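Local coordinates for polyhedrin (Simulium ubiquitum cypovirus, PDB 5A9A), which forms the crystalline occlusion bodies (polyhedra) of an insect cypovirus, which as in related cypoviruses probably embed and protect virus particles, and binds UTP, at residues R78-F82 with D93-L99; Y42-R48 with D66-M70; P103-S109 with R158-L164. All coordinates share one frame; numbering follows the deposited sequence.

Contact 1: residues R78-F82 with D93-L99; sequences RHKEF and DSHHPEL. With UTP (uridine 5'-triphosphate), chain B.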
loop_
_atom_site.group_PDB
_atom_site.type_symbol
_atom_site.label_atom_id
_atom_site.label_comp_id
_atom_site.label_asym_id
_atom_site.label_seq_id
_atom_site.Cartn_x
_atom_site.Cartn_y
_atom_site.Cartn_z
ATOM N N ARG A 78 12.538 4.596 -23.047
ATOM C CA ARG A 78 13.123 5.900 -22.775
ATOM C C ARG A 78 13.124 6.190 -21.278
ATOM O O ARG A 78 14.111 6.676 -20.728
ATOM C CB ARG A 78 12.342 6.994 -23.505
ATOM C CG ARG A 78 12.808 8.403 -23.174
ATOM C CD ARG A 78 12.013 9.446 -23.942
ATOM N NE ARG A 78 11.984 9.159 -25.373
ATOM C CZ ARG A 78 12.988 9.405 -26.209
ATOM N NH1 ARG A 78 14.119 9.938 -25.762
ATOM N NH2 ARG A 78 12.865 9.109 -27.496
ATOM N N HIS A 79 12.009 5.889 -20.622
ATOM C CA HIS A 79 11.858 6.190 -19.203
ATOM C C HIS A 79 12.694 5.247 -18.338
ATOM O O HIS A 79 13.242 5.657 -17.315
ATOM C CB HIS A 79 10.381 6.143 -18.806
ATOM C CG HIS A 79 9.568 7.251 -19.401
ATOM N ND1 HIS A 79 8.190 7.230 -19.440
ATOM C CD2 HIS A 79 9.943 8.418 -19.978
ATOM C CE1 HIS A 79 7.752 8.334 -20.018
ATOM N NE2 HIS A 79 8.796 9.071 -20.355
ATOM N N LYS A 80 12.797 3.990 -18.754
ATOM C CA LYS A 80 13.655 3.035 -18.062
ATOM C C LYS A 80 15.110 3.491 -18.087
ATOM O O LYS A 80 15.792 3.478 -17.060
ATOM C CB LYS A 80 13.552 1.646 -18.693
ATOM C CG LYS A 80 14.493 0.628 -18.060
ATOM C CD LYS A 80 14.337 -0.750 -18.677
ATOM C CE LYS A 80 15.026 -0.843 -20.026
ATOM N NZ LYS A 80 14.788 -2.164 -20.669
ATOM N N GLU A 81 15.587 3.886 -19.263
ATOM C CA GLU A 81 16.985 4.268 -19.424
ATOM C C GLU A 81 17.291 5.556 -18.670
ATOM O O GLU A 81 18.356 5.696 -18.068
ATOM C CB GLU A 81 17.335 4.435 -20.903
ATOM C CG GLU A 81 17.206 3.161 -21.712
ATOM C CD GLU A 81 18.041 2.027 -21.149
ATOM O OE1 GLU A 81 18.965 2.297 -20.347
ATOM O OE2 GLU A 81 17.775 0.863 -21.509
ATOM N N PHE A 82 16.359 6.502 -18.703
ATOM C CA PHE A 82 16.549 7.740 -17.964
ATOM C C PHE A 82 16.611 7.424 -16.471
ATOM O O PHE A 82 17.443 7.966 -15.745
ATOM C CB PHE A 82 15.429 8.741 -18.252
ATOM C CG PHE A 82 15.785 10.157 -17.893
ATOM C CD1 PHE A 82 15.620 10.623 -16.595
ATOM C CD2 PHE A 82 16.300 11.018 -18.850
ATOM C CE1 PHE A 82 15.952 11.926 -16.263
ATOM C CE2 PHE A 82 16.633 12.322 -18.524
ATOM C CZ PHE A 82 16.459 12.776 -17.229
ATOM N N ASP A 93 21.198 3.896 -21.029
ATOM C CA ASP A 93 21.342 4.269 -22.429
ATOM C C ASP A 93 20.401 5.441 -22.696
ATOM O O ASP A 93 19.417 5.320 -23.424
ATOM C CB ASP A 93 21.026 3.085 -23.345
ATOM C CG ASP A 93 21.391 3.353 -24.791
ATOM O OD1 ASP A 93 22.075 4.364 -25.055
ATOM O OD2 ASP A 93 20.999 2.548 -25.663
ATOM N N SER A 94 20.721 6.575 -22.081
ATOM C CA SER A 94 19.874 7.759 -22.117
ATOM C C SER A 94 20.668 8.926 -22.697
ATOM O O SER A 94 21.804 9.164 -22.291
ATOM C CB SER A 94 19.385 8.076 -20.701
ATOM O OG SER A 94 18.675 9.299 -20.649
ATOM N N HIS A 95 20.071 9.653 -23.638
ATOM C CA HIS A 95 20.827 10.598 -24.457
ATOM C C HIS A 95 20.439 12.065 -24.286
ATOM O O HIS A 95 20.928 12.909 -25.033
ATOM C CB HIS A 95 20.672 10.245 -25.940
ATOM C CG HIS A 95 20.666 8.776 -26.219
ATOM N ND1 HIS A 95 19.782 8.192 -27.101
ATOM C CD2 HIS A 95 21.441 7.772 -25.742
ATOM C CE1 HIS A 95 20.007 6.891 -27.150
ATOM N NE2 HIS A 95 21.008 6.610 -26.335
ATOM N N HIS A 96 19.569 12.379 -23.330
ATOM C CA HIS A 96 19.158 13.768 -23.124
ATOM C C HIS A 96 19.215 14.146 -21.650
ATOM O O HIS A 96 18.894 13.330 -20.788
ATOM C CB HIS A 96 17.741 14.003 -23.657
ATOM C CG HIS A 96 17.574 13.664 -25.106
ATOM N ND1 HIS A 96 18.150 14.406 -26.114
ATOM C CD2 HIS A 96 16.883 12.673 -25.716
ATOM C CE1 HIS A 96 17.831 13.878 -27.283
ATOM N NE2 HIS A 96 17.064 12.824 -27.069
ATOM N N PRO A 97 19.626 15.391 -21.356
ATOM C CA PRO A 97 19.718 15.826 -19.958
ATOM C C PRO A 97 18.384 15.778 -19.216
ATOM O O PRO A 97 18.382 15.462 -18.028
ATOM C CB PRO A 97 20.224 17.267 -20.072
ATOM C CG PRO A 97 20.970 17.294 -21.360
ATOM C CD PRO A 97 20.188 16.396 -22.275
ATOM N N GLU A 98 17.278 16.074 -19.895
ATOM C CA GLU A 98 15.977 16.104 -19.231
ATOM C C GLU A 98 14.890 15.360 -20.006
ATOM O O GLU A 98 14.954 15.227 -21.229
ATOM C CB GLU A 98 15.539 17.552 -18.995
ATOM C CG GLU A 98 16.445 18.324 -18.056
ATOM C CD GLU A 98 15.958 19.739 -17.801
ATOM O OE1 GLU A 98 14.764 20.013 -18.041
ATOM O OE2 GLU A 98 16.770 20.574 -17.351
ATOM N N LEU A 99 13.894 14.874 -19.270
ATOM C CA LEU A 99 12.725 14.250 -19.869
ATOM C C LEU A 99 11.626 15.288 -20.057
ATOM O O LEU A 99 11.401 16.129 -19.186
ATOM C CB LEU A 99 12.186 13.131 -18.974
ATOM C CG LEU A 99 12.951 11.811 -18.874
ATOM C CD1 LEU A 99 12.187 10.862 -17.961
ATOM C CD2 LEU A 99 13.160 11.179 -20.238
HETATM P PA UTP B . 12.608 11.337 -31.136
HETATM O O1A UTP B . 13.836 12.198 -30.981
HETATM O O2A UTP B . 11.350 11.909 -31.742
HETATM O O3A UTP B . 13.009 10.008 -31.953
HETATM O "O5'" UTP B . 12.219 10.756 -29.690
HETATM P PB UTP B . 14.462 9.328 -31.815
HETATM O O1B UTP B . 14.324 7.882 -32.220
HETATM O O2B UTP B . 15.466 10.215 -32.508
HETATM O O3B UTP B . 14.768 9.356 -30.234
HETATM P PG UTP B . 16.258 9.594 -29.671
HETATM O O1G UTP B . 17.125 9.499 -30.901
HETATM O O2G UTP B . 16.465 8.485 -28.674
HETATM O O3G UTP B . 16.167 10.969 -29.058
HETATM C "C5'" UTP B . 11.028 11.176 -29.026
HETATM C "C4'" UTP B . 11.337 12.366 -28.128
HETATM O "O4'" UTP B . 10.476 12.406 -26.988
HETATM C "C1'" UTP B . 11.167 13.083 -25.938
HETATM C "C2'" UTP B . 12.640 12.752 -26.126
HETATM O "O2'" UTP B . 13.478 13.885 -25.876
HETATM C "C3'" UTP B . 12.755 12.324 -27.580
HETATM O "O3'" UTP B . 13.591 13.225 -28.305
HETATM N N1 UTP B . 10.645 12.695 -24.626
HETATM C C6 UTP B . 9.445 12.118 -24.531
HETATM C C2 UTP B . 11.387 12.957 -23.457
HETATM O O2 UTP B . 12.502 13.503 -23.540
HETATM N N3 UTP B . 10.904 12.618 -22.258
HETATM C C4 UTP B . 9.705 12.033 -22.144
HETATM O O4 UTP B . 9.265 11.722 -21.017
HETATM C C5 UTP B . 8.950 11.771 -23.282
HETATM O O HOH W 1 16.085 8.497 -21.853
#

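Contact 2: residues Y42-R48 with D66-M70; sequences YKNGSYR and DMLYM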
loop_
_atom_site.group_PDB
_atom_site.type_symbol
_atom_site.label_atom_id
_atom_site.label_comp_id
_atom_site.label_asym_id
_atom_site.label_seq_id
_atom_site.Cartn_x
_atom_site.Cartn_y
_atom_site.Cartn_z
ATOM N N TYR A 42 3.665 20.262 -15.493
ATOM C CA TYR A 42 4.575 19.700 -16.487
ATOM C C TYR A 42 5.008 20.701 -17.553
ATOM O O TYR A 42 4.510 21.828 -17.607
ATOM C CB TYR A 42 3.941 18.459 -17.119
ATOM C CG TYR A 42 3.804 17.338 -16.121
ATOM C CD1 TYR A 42 2.689 17.248 -15.294
ATOM C CD2 TYR A 42 4.807 16.392 -15.973
ATOM C CE1 TYR A 42 2.568 16.237 -14.367
ATOM C CE2 TYR A 42 4.695 15.374 -15.050
ATOM C CZ TYR A 42 3.575 15.300 -14.248
ATOM O OH TYR A 42 3.463 14.293 -13.320
ATOM N N LYS A 43 5.950 20.276 -18.391
ATOM C CA LYS A 43 6.559 21.153 -19.380
ATOM C C LYS A 43 5.603 21.504 -20.515
ATOM O O LYS A 43 5.912 22.366 -21.336
ATOM C CB LYS A 43 7.827 20.510 -19.946
ATOM C CG LYS A 43 8.986 20.451 -18.960
ATOM C CD LYS A 43 10.108 19.568 -19.484
ATOM C CE LYS A 43 11.234 19.422 -18.474
ATOM N NZ LYS A 43 12.237 20.519 -18.565
ATOM N N ASN A 44 4.453 20.838 -20.566
ATOM C CA ASN A 44 3.419 21.199 -21.531
ATOM C C ASN A 44 2.397 22.146 -20.908
ATOM O O ASN A 44 1.385 22.472 -21.522
ATOM C CB ASN A 44 2.723 19.953 -22.089
ATOM C CG ASN A 44 2.026 19.139 -21.017
ATOM O OD1 ASN A 44 2.010 19.513 -19.843
ATOM N ND2 ASN A 44 1.432 18.022 -21.422
ATOM N N GLY A 45 2.672 22.582 -19.681
ATOM C CA GLY A 45 1.838 23.561 -19.008
ATOM C C GLY A 45 0.570 22.978 -18.411
ATOM O O GLY A 45 -0.287 23.717 -17.921
ATOM N N SER A 46 0.443 21.655 -18.447
ATOM C CA SER A 46 -0.751 20.995 -17.928
ATOM C C SER A 46 -0.461 20.298 -16.605
ATOM O O SER A 46 0.683 20.249 -16.157
ATOM C CB SER A 46 -1.298 19.994 -18.946
ATOM O OG SER A 46 -1.738 20.662 -20.115
ATOM N N TYR A 47 -1.509 19.754 -15.994
ATOM C CA TYR A 47 -1.422 19.239 -14.636
ATOM C C TYR A 47 -1.796 17.767 -14.531
ATOM O O TYR A 47 -2.571 17.247 -15.329
ATOM C CB TYR A 47 -2.344 20.053 -13.724
ATOM C CG TYR A 47 -2.104 21.540 -13.810
ATOM C CD1 TYR A 47 -2.751 22.311 -14.766
ATOM C CD2 TYR A 47 -1.222 22.173 -12.943
ATOM C CE1 TYR A 47 -2.532 23.668 -14.853
ATOM C CE2 TYR A 47 -0.996 23.528 -13.024
ATOM C CZ TYR A 47 -1.654 24.273 -13.979
ATOM O OH TYR A 47 -1.429 25.629 -14.065
ATOM N N ARG A 48 -1.229 17.106 -13.528
ATOM C CA ARG A 48 -1.656 15.772 -13.138
ATOM C C ARG A 48 -1.968 15.809 -11.650
ATOM O O ARG A 48 -1.095 16.118 -10.839
ATOM C CB ARG A 48 -0.567 14.741 -13.430
ATOM C CG ARG A 48 -1.003 13.304 -13.202
ATOM C CD ARG A 48 0.104 12.326 -13.557
ATOM N NE ARG A 48 1.293 12.522 -12.731
ATOM C CZ ARG A 48 1.869 11.577 -11.993
ATOM N NH1 ARG A 48 1.394 10.336 -11.987
ATOM N NH2 ARG A 48 2.947 11.866 -11.276
ATOM N N ASP A 66 7.230 7.449 -10.235
ATOM C CA ASP A 66 5.874 7.925 -9.978
ATOM C C ASP A 66 5.699 9.399 -10.326
ATOM O O ASP A 66 4.572 9.887 -10.409
ATOM C CB ASP A 66 5.511 7.713 -8.504
ATOM C CG ASP A 66 5.390 6.242 -8.136
ATOM O OD1 ASP A 66 5.029 5.439 -9.018
ATOM O OD2 ASP A 66 5.654 5.889 -6.966
ATOM N N MET A 67 6.807 10.106 -10.527
ATOM C CA MET A 67 6.760 11.540 -10.790
ATOM C C MET A 67 6.342 11.833 -12.225
ATOM O O MET A 67 5.831 12.915 -12.518
ATOM C CB MET A 67 8.131 12.179 -10.530
ATOM C CG MET A 67 8.668 12.001 -9.111
ATOM S SD MET A 67 7.830 13.002 -7.860
ATOM C CE MET A 67 8.507 14.630 -8.194
ATOM N N LEU A 68 6.556 10.871 -13.119
ATOM C CA LEU A 68 6.395 11.116 -14.549
ATOM C C LEU A 68 4.938 11.318 -14.971
ATOM O O LEU A 68 4.007 10.826 -14.332
ATOM C CB LEU A 68 7.026 9.988 -15.367
ATOM C CG LEU A 68 8.506 9.717 -15.085
ATOM C CD1 LEU A 68 9.049 8.700 -16.074
ATOM C CD2 LEU A 68 9.324 11.001 -15.138
ATOM N N TYR A 69 4.775 12.045 -16.071
ATOM C CA TYR A 69 3.476 12.474 -16.572
ATOM C C TYR A 69 2.529 11.314 -16.887
ATOM O O TYR A 69 1.401 11.275 -16.391
ATOM C CB TYR A 69 3.694 13.321 -17.827
ATOM C CG TYR A 69 2.465 14.040 -18.330
ATOM C CD1 TYR A 69 1.748 14.896 -17.506
ATOM C CD2 TYR A 69 2.037 13.883 -19.640
ATOM C CE1 TYR A 69 0.635 15.568 -17.971
ATOM C CE2 TYR A 69 0.922 14.545 -20.113
ATOM C CZ TYR A 69 0.226 15.390 -19.274
ATOM O OH TYR A 69 -0.885 16.052 -19.740
ATOM N N MET A 70 2.980 10.375 -17.713
ATOM C CA MET A 70 2.121 9.278 -18.151
ATOM C C MET A 70 2.845 7.935 -18.136
ATOM O O MET A 70 2.346 6.960 -17.577
ATOM C CB MET A 70 1.575 9.565 -19.551
ATOM C CG MET A 70 0.603 10.728 -19.585
ATOM S SD MET A 70 -0.490 10.702 -21.016
ATOM C CE MET A 70 -1.917 11.545 -20.337
HETATM O O HOH W 2 -2.477 17.020 -17.967
HETATM O O HOH W 3 2.066 8.349 -10.221
#

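Contact 3: residues P103-S109 with R158-L164; sequences PVAIMIS and RFLYIPL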
loop_
_atom_site.group_PDB
_atom_site.type_symbol
_atom_site.label_atom_id
_atom_site.label_comp_id
_atom_site.label_asym_id
_atom_site.label_seq_id
_atom_site.Cartn_x
_atom_site.Cartn_y
_atom_site.Cartn_z
ATOM N N PRO A 103 8.087 16.476 -14.088
ATOM C CA PRO A 103 7.406 17.728 -13.735
ATOM C C PRO A 103 8.361 18.871 -13.397
ATOM O O PRO A 103 9.531 18.639 -13.101
ATOM C CB PRO A 103 6.580 17.339 -12.504
ATOM C CG PRO A 103 7.325 16.209 -11.898
ATOM C CD PRO A 103 7.906 15.442 -13.055
ATOM N N VAL A 104 7.847 20.095 -13.445
ATOM C CA VAL A 104 8.645 21.281 -13.146
ATOM C C VAL A 104 8.303 21.860 -11.777
ATOM O O VAL A 104 9.010 22.732 -11.270
ATOM C CB VAL A 104 8.442 22.387 -14.208
ATOM C CG1 VAL A 104 9.094 21.991 -15.523
ATOM C CG2 VAL A 104 6.958 22.688 -14.403
ATOM N N ALA A 105 7.217 21.380 -11.179
ATOM C CA ALA A 105 6.787 21.891 -9.884
ATOM C C ALA A 105 5.699 21.018 -9.275
ATOM O O ALA A 105 5.046 20.244 -9.977
ATOM C CB ALA A 105 6.289 23.324 -10.025
ATOM N N ILE A 106 5.511 21.153 -7.965
ATOM C CA ILE A 106 4.446 20.453 -7.256
ATOM C C ILE A 106 3.602 21.456 -6.485
ATOM O O ILE A 106 4.129 22.400 -5.897
ATOM C CB ILE A 106 4.997 19.444 -6.232
ATOM C CG1 ILE A 106 6.206 18.694 -6.791
ATOM C CG2 ILE A 106 3.901 18.471 -5.811
ATOM C CD1 ILE A 106 6.925 17.863 -5.746
ATOM N N MET A 107 2.291 21.253 -6.489
ATOM C CA MET A 107 1.404 22.018 -5.628
ATOM C C MET A 107 0.638 21.046 -4.744
ATOM O O MET A 107 0.120 20.032 -5.222
ATOM C CB MET A 107 0.431 22.865 -6.447
ATOM C CG MET A 107 1.108 23.878 -7.355
ATOM S SD MET A 107 -0.078 24.941 -8.198
ATOM C CE MET A 107 -0.936 23.749 -9.221
ATOM N N ILE A 108 0.573 21.347 -3.452
ATOM C CA ILE A 108 -0.132 20.482 -2.518
ATOM C C ILE A 108 -1.214 21.241 -1.764
ATOM O O ILE A 108 -0.932 22.193 -1.033
ATOM C CB ILE A 108 0.828 19.835 -1.506
ATOM C CG1 ILE A 108 1.928 19.064 -2.242
ATOM C CG2 ILE A 108 0.063 18.902 -0.577
ATOM C CD1 ILE A 108 2.907 18.367 -1.324
ATOM N N SER A 109 -2.454 20.811 -1.964
ATOM C CA SER A 109 -3.592 21.362 -1.248
ATOM C C SER A 109 -4.000 20.390 -0.148
ATOM O O SER A 109 -4.532 19.318 -0.426
ATOM C CB SER A 109 -4.758 21.585 -2.211
ATOM O OG SER A 109 -5.930 21.966 -1.515
ATOM N N ARG A 158 -4.522 24.552 3.760
ATOM C CA ARG A 158 -3.270 25.236 3.458
ATOM C C ARG A 158 -2.712 24.710 2.141
ATOM O O ARG A 158 -3.047 23.603 1.723
ATOM C CB ARG A 158 -2.262 25.041 4.594
ATOM C CG ARG A 158 -2.804 25.456 5.951
ATOM C CD ARG A 158 -1.702 25.622 6.983
ATOM N NE ARG A 158 -2.241 26.023 8.281
ATOM C CZ ARG A 158 -1.519 26.162 9.389
ATOM N NH1 ARG A 158 -0.211 25.932 9.371
ATOM N NH2 ARG A 158 -2.109 26.532 10.517
ATOM N N PHE A 159 -1.856 25.506 1.505
ATOM C CA PHE A 159 -1.439 25.260 0.129
ATOM C C PHE A 159 0.070 25.474 0.001
ATOM O O PHE A 159 0.597 26.492 0.453
ATOM C CB PHE A 159 -2.202 26.217 -0.791
ATOM C CG PHE A 159 -2.081 25.901 -2.254
ATOM C CD1 PHE A 159 -2.853 24.908 -2.831
ATOM C CD2 PHE A 159 -1.216 26.619 -3.057
ATOM C CE1 PHE A 159 -2.752 24.628 -4.185
ATOM C CE2 PHE A 159 -1.110 26.346 -4.408
ATOM C CZ PHE A 159 -1.879 25.348 -4.972
ATOM N N LEU A 160 0.762 24.512 -0.605
ATOM C CA LEU A 160 2.219 24.577 -0.718
ATOM C C LEU A 160 2.680 24.477 -2.170
ATOM O O LEU A 160 2.207 23.626 -2.923
ATOM C CB LEU A 160 2.865 23.456 0.099
ATOM C CG LEU A 160 4.393 23.408 0.102
ATOM C CD1 LEU A 160 4.972 24.570 0.898
ATOM C CD2 LEU A 160 4.879 22.085 0.670
ATOM N N TYR A 161 3.610 25.348 -2.551
ATOM C CA TYR A 161 4.227 25.292 -3.872
ATOM C C TYR A 161 5.671 24.809 -3.762
ATOM O O TYR A 161 6.440 25.302 -2.937
ATOM C CB TYR A 161 4.191 26.666 -4.546
ATOM C CG TYR A 161 4.844 26.692 -5.911
ATOM C CD1 TYR A 161 6.200 26.960 -6.049
ATOM C CD2 TYR A 161 4.108 26.436 -7.061
ATOM C CE1 TYR A 161 6.802 26.984 -7.293
ATOM C CE2 TYR A 161 4.701 26.455 -8.308
ATOM C CZ TYR A 161 6.047 26.727 -8.419
ATOM O OH TYR A 161 6.642 26.744 -9.659
ATOM N N ILE A 162 6.032 23.841 -4.596
ATOM C CA ILE A 162 7.388 23.310 -4.604
ATOM C C ILE A 162 7.962 23.349 -6.013
ATOM O O ILE A 162 7.499 22.625 -6.890
ATOM C CB ILE A 162 7.428 21.850 -4.109
ATOM C CG1 ILE A 162 6.816 21.744 -2.712
ATOM C CG2 ILE A 162 8.856 21.329 -4.111
ATOM C CD1 ILE A 162 6.802 20.332 -2.162
ATOM N N PRO A 163 8.973 24.193 -6.240
ATOM C CA PRO A 163 9.617 24.161 -7.554
ATOM C C PRO A 163 10.536 22.956 -7.683
ATOM O O PRO A 163 11.252 22.626 -6.737
ATOM C CB PRO A 163 10.432 25.453 -7.574
ATOM C CG PRO A 163 10.755 25.708 -6.147
ATOM C CD PRO A 163 9.577 25.204 -5.352
ATOM N N LEU A 164 10.499 22.294 -8.833
ATOM C CA LEU A 164 11.446 21.227 -9.119
ATOM C C LEU A 164 12.436 21.730 -10.165
ATOM O O LEU A 164 12.105 21.832 -11.345
ATOM C CB LEU A 164 10.718 19.969 -9.604
ATOM C CG LEU A 164 9.682 19.381 -8.636
ATOM C CD1 LEU A 164 8.954 18.191 -9.256
ATOM C CD2 LEU A 164 10.331 18.975 -7.318
HETATM O O HOH W 4 12.237 20.077 -13.623
#

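Contact 1: residues R78-F82 with D93-L99
F82 and L99 bury the most surface here, and they meet ring face to branch. CG of L99 stands over the centre of the F82 ring, 3.5 Å from its centroid and close to the ring normal, a CH-pi contact. Around the rim of the same ring lie main-chain oxygens: O of P97 is 3.4 Å from CZ of F82, near the ring plane, so the loop wraps the edge while L99 covers one face. With its CG anti to the backbone N (chi1 -161°), F82 carries its ring away from the helix and against the loop. E81 makes the third large contribution: its OE1 accepts from N of D93 at 2.8 Å, met 48° out of the carboxylate plane, and N84 adds a weak bond to the same oxygen. UTP lies against both segments. NE2 of H79 donates to O4 of the uracil at 2.8 Å, its ND1 being bonded to D71, while CD2 of L99 packs 3.4 Å from N3. C2' of the ribose sits over one face of the R78 guanidinium, and NE2 of H96 reaches O3G of the gamma-phosphate at 2.9 Å, nearly straight at 172°. Helix and loop thus supply most of the UTP pocket, which F100 and E101 complete.

Contact 2: residues Y42-R48 with D66-M70
R48 and Y42 grip the carbonyls at the start of the loop 66-70. NH2 of R48 donates to O of D66 at 2.7 Å, with the donor in the carbonyl plane, and NH1 reaches the same oxygen through a water. The OH of Y42 donates to O of M67 at 2.9 Å and in turn accepts from NE of R48, so one hydroxyl ties the arginine to the second segment. A third carbonyl, O of L68, lies over the centre of the guanidinium, 3.3 Å from CZ of R48; this is a face contact, its angle to NH2 being too poor for a hydrogen bond. The chain of R48 runs extended from the backbone and bends at chi3 (61°), which turns the guanidinium across these carbonyls.

Packing centres on Y69, the residue with the largest buried area. Its edge meets the face of Y42 in a T-shaped stack, centroids 4.6 Å apart and planes at 60°, with CD1 of Y69 above the ring centre. CB of Y69 adds a CH-pi contact over that face. At the far end of Y69, its OH shares a water with O of Y47 and receives a weak bond from ND2 of N44 at 3.5 Å. OD1 of N44 accepts from N of S46 in an Asx turn that overlaps the end of the type I turn Y42-G45 and orients the amide.

The turn joins strands 34-41 and 47-54, neighbours in the six-stranded antiparallel sheet. Y207, on strand 201-208, outermost on that side within this chain, bonds to O of Y69 and meets its ring edge-to-face, while M67 reaches F40 of strand 34-41; the loop 66-70 therefore lies against this end of the sheet, ahead of helix 76-87.

Contact 3: residues P103-S109 with R158-L164
Two neighbouring strands of the six-stranded antiparallel sheet pair here, I106 facing I162 and I108 facing L160 as hydrogen-bonded pairs. The evidence is a 169° angle between strand directions and an axis separation of 4.6 Å. I106 and I162 exchange both N-H to O bonds at 2.7 Å, from I106 N to I162 O and from I162 N to I106 O, each donor in the carbonyl plane. I108 and L160 repeat the exchange. Past the strand ends, N of L164 donates to O of V104 at 2.9 Å, but from 50° above the carbonyl plane, consistent with the regular pairing ending here.

The side chains divide between the two faces. On one, CB of I106 lies 4.0 Å from CB of I162, and CG1 of I106 meets CD1 of L164 at 3.7 Å; that same methyl also touches CG of P103, wedging L164 between the two residues. On the other face M107 runs between two aromatic rings. Its CB is 3.7 Å from CZ of F159, and its SD approaches the ring edge in a Met-aromatic contact, 5.0 Å from the F159 centroid. CG of M107, set anti to the carbonyl carbon (chi1 -60°), also packs on CD2 of Y161, whose outer end lies against CB of A105.

Strand 34-41 flanks strand 105-111 on its other edge, bonding through I41, I39 and A37. Against the isoleucine face, V121 of strand 120-124 in the second sheet touches I108, L160 and I162; against the M107 face lies helix 211-221, with L214 and M218.

The contacts follow in series along the chain: contact 2 closes before contact 1 opens, and contact 1 before contact 3. Contact 3 lies nearest the chain's centre, about 9 Å from it, with contact 2 at about 16 Å and contact 1 at about 29 Å. Contacts 2 and 3, centres about 12 Å apart, both reach the six-stranded sheet and touch where P103 packs on Y42 and M67. About 16 Å separates the centres of contacts 1 and 2, bridged by the K43–E98 salt bridge and by L68 against H79 and L99. Contacts 1 and 3, about 24 Å apart between centres, adjoin only in sequence. Contact 2 therefore connects the sheet core to the peripheral UTP pocket.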